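PDB 3KLU: uncharacterized protein YqbN from Bacillus subtilis, which is of unknown function but belongs to a family of XkdN-like phage tail assembly chaperones, and so may assist the assembly of a prophage tail. Local coordinates for residues A[23-28]-A[45-50]. Residues are numbered along the deposited sequence; the frame is centred on the assembly and turned at random.
Sequences AEEVEV and IFKAIT
Val26 and Phe46 form an antiparallel hydrogen-bonded pair, joined by two backbone bonds: Val26 N donates to Phe46 O at 2.8 Å, and Phe46 N returns an almost straight bond to Val26 O (N-H...O angle 179°). Each acceptor also takes a CA-H...O contact, Phe46 O from Glu25 CA and Val26 O from Ile45 CA.

The tightly packed face carries Val26 and Phe46. The phenyl ring has Val26 O in its plane at one edge, while Val28 crosses it at about a right angle, CB 3.8 Å from Phe46 CE1 and CG2 lying against CD1. Trp126 and Ile133 of helix 120-133 also pack against this ring, leaving Phe46 buried.

Across the sheet, the face bearing Glu27 and Ile45 is looser and more open to solvent. Here Glu27 and Ile45 lie side by side and point the same way, aliphatic CG of Glu27 3.8 Å from CG1 of Ile45; Glu25 OE1 approaches CG2 of the same isoleucine at 3.6 Å.

Beyond the strand ends, a side chain takes over from the backbone ladder. Glu24 bends at chi2 (61°), which turns CD toward Ala48, and its OE2 accepts a bond of 2.7 Å from Ala48 N, apparently on the syn side; the side chain is poorly ordered, so the exact placement of the carboxylate is uncertain. Any attraction between this carboxylate and the ammonium group of Lys47 is at most weak, and Lys47 NZ forms a long, weak ion pair with Asp22.

Strand 44-46 also pairs with strand 90-92 on its other side, making this contact one of the two ladders of a small antiparallel sheet whose strands 26-28, 44-46 and 90-92 lie in the order of the sequence, with 26-28 at an edge, packed against helix 120-133.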
loop_
_atom_site.group_PDB
_atom_site.type_symbol
_atom_site.label_atom_id
_atom_site.label_comp_id
_atom_site.label_asym_id
_atom_site.label_seq_id
_atom_site.Cartn_x
_atom_site.Cartn_y
_atom_site.Cartn_z
ATOM N N ALA A 23 -2.172 -12.221 6.691
ATOM C CA ALA A 23 -2.263 -10.773 6.747
ATOM C C ALA A 23 -3.649 -10.208 6.470
ATOM O O ALA A 23 -4.380 -10.637 5.580
ATOM C CB ALA A 23 -1.257 -10.149 5.786
ATOM N N GLU A 24 -3.972 -9.228 7.283
ATOM C CA GLU A 24 -5.202 -8.479 7.254
ATOM C C GLU A 24 -6.021 -8.264 5.988
ATOM O O GLU A 24 -6.425 -9.170 5.264
ATOM C CB GLU A 24 -4.892 -7.104 7.812
ATOM C CG GLU A 24 -3.391 -6.711 7.761
ATOM C CD GLU A 24 -2.812 -6.674 6.352
ATOM O OE1 GLU A 24 -3.612 -6.730 5.400
ATOM O OE2 GLU A 24 -1.568 -6.583 6.202
ATOM N N GLU A 25 -6.255 -6.974 5.823
ATOM C CA GLU A 25 -7.014 -6.266 4.808
ATOM C C GLU A 25 -7.678 -5.327 5.800
ATOM O O GLU A 25 -8.754 -5.586 6.323
ATOM C CB GLU A 25 -8.021 -7.145 4.086
ATOM C CG GLU A 25 -7.521 -7.562 2.714
ATOM C CD GLU A 25 -8.546 -7.332 1.606
ATOM O OE1 GLU A 25 -9.627 -6.768 1.890
ATOM O OE2 GLU A 25 -8.265 -7.714 0.447
ATOM N N VAL A 26 -6.940 -4.268 6.104
ATOM C CA VAL A 26 -7.299 -3.242 7.060
ATOM C C VAL A 26 -7.885 -2.002 6.376
ATOM O O VAL A 26 -7.258 -1.424 5.477
ATOM C CB VAL A 26 -6.025 -2.858 7.823
ATOM C CG1 VAL A 26 -6.257 -1.683 8.725
ATOM C CG2 VAL A 26 -5.542 -4.056 8.608
ATOM N N GLU A 27 -9.085 -1.592 6.785
ATOM C CA GLU A 27 -9.729 -0.405 6.215
ATOM C C GLU A 27 -9.316 0.802 7.031
ATOM O O GLU A 27 -9.347 0.766 8.252
ATOM C CB GLU A 27 -11.231 -0.516 6.285
ATOM C CG GLU A 27 -11.901 -1.172 5.125
ATOM C CD GLU A 27 -13.413 -1.111 5.302
ATOM O OE1 GLU A 27 -14.154 -1.474 4.360
ATOM O OE2 GLU A 27 -13.849 -0.690 6.406
ATOM N N VAL A 28 -8.966 1.879 6.348
ATOM C CA VAL A 28 -8.506 3.094 7.002
ATOM C C VAL A 28 -9.013 4.290 6.230
ATOM O O VAL A 28 -8.760 4.408 5.020
ATOM C CB VAL A 28 -6.963 3.204 6.982
ATOM C CG1 VAL A 28 -6.536 4.440 7.724
ATOM C CG2 VAL A 28 -6.316 1.952 7.563
ATOM N N ILE A 45 -8.343 0.476 1.677
ATOM C CA ILE A 45 -8.121 -0.881 2.137
ATOM C C ILE A 45 -6.657 -1.220 1.883
ATOM O O ILE A 45 -6.172 -1.185 0.716
ATOM C CB ILE A 45 -8.967 -1.865 1.388
ATOM C CG1 ILE A 45 -10.427 -1.558 1.635
ATOM C CG2 ILE A 45 -8.660 -3.294 1.873
ATOM C CD1 ILE A 45 -11.348 -2.481 0.838
ATOM N N PHE A 46 -5.956 -1.521 2.978
ATOM C CA PHE A 46 -4.543 -1.880 2.956
ATOM C C PHE A 46 -4.400 -3.367 3.257
ATOM O O PHE A 46 -5.296 -3.985 3.864
ATOM C CB PHE A 46 -3.750 -1.106 4.007
ATOM C CG PHE A 46 -3.714 0.407 3.781
ATOM C CD1 PHE A 46 -4.812 1.207 4.117
ATOM C CD2 PHE A 46 -2.552 1.026 3.326
ATOM C CE1 PHE A 46 -4.735 2.602 4.011
ATOM C CE2 PHE A 46 -2.466 2.419 3.215
ATOM C CZ PHE A 46 -3.546 3.206 3.556
ATOM N N LYS A 47 -3.287 -3.933 2.797
ATOM C CA LYS A 47 -2.955 -5.332 3.016
ATOM C C LYS A 47 -1.480 -5.475 2.723
ATOM O O LYS A 47 -1.058 -5.293 1.586
ATOM C CB LYS A 47 -3.727 -6.245 2.077
ATOM C CG LYS A 47 -3.460 -7.723 2.336
ATOM C CD LYS A 47 -4.019 -8.560 1.186
ATOM C CE LYS A 47 -4.206 -9.990 1.611
ATOM N NZ LYS A 47 -2.897 -10.440 2.124
ATOM N N ALA A 48 -0.701 -5.768 3.761
ATOM C CA ALA A 48 0.748 -5.954 3.647
ATOM C C ALA A 48 1.173 -6.833 2.457
ATOM O O ALA A 48 0.503 -7.806 2.075
ATOM C CB ALA A 48 1.304 -6.563 4.944
ATOM N N ILE A 49 2.289 -6.467 1.852
ATOM C CA ILE A 49 2.784 -7.269 0.755
ATOM C C ILE A 49 3.800 -8.239 1.384
ATOM O O ILE A 49 3.970 -8.260 2.599
ATOM C CB ILE A 49 3.410 -6.375 -0.330
ATOM C CG1 ILE A 49 4.536 -5.528 0.267
ATOM C CG2 ILE A 49 2.329 -5.461 -0.890
ATOM C CD1 ILE A 49 5.403 -4.835 -0.757
ATOM N N THR A 50 4.474 -9.028 0.574
ATOM C CA THR A 50 5.393 -9.989 1.123
ATOM C C THR A 50 6.777 -9.422 1.319
ATOM O O THR A 50 7.154 -8.356 0.767
ATOM C CB THR A 50 5.486 -11.195 0.209
ATOM O OG1 THR A 50 6.093 -10.793 -1.020
ATOM C CG2 THR A 50 4.069 -11.721 -0.107
#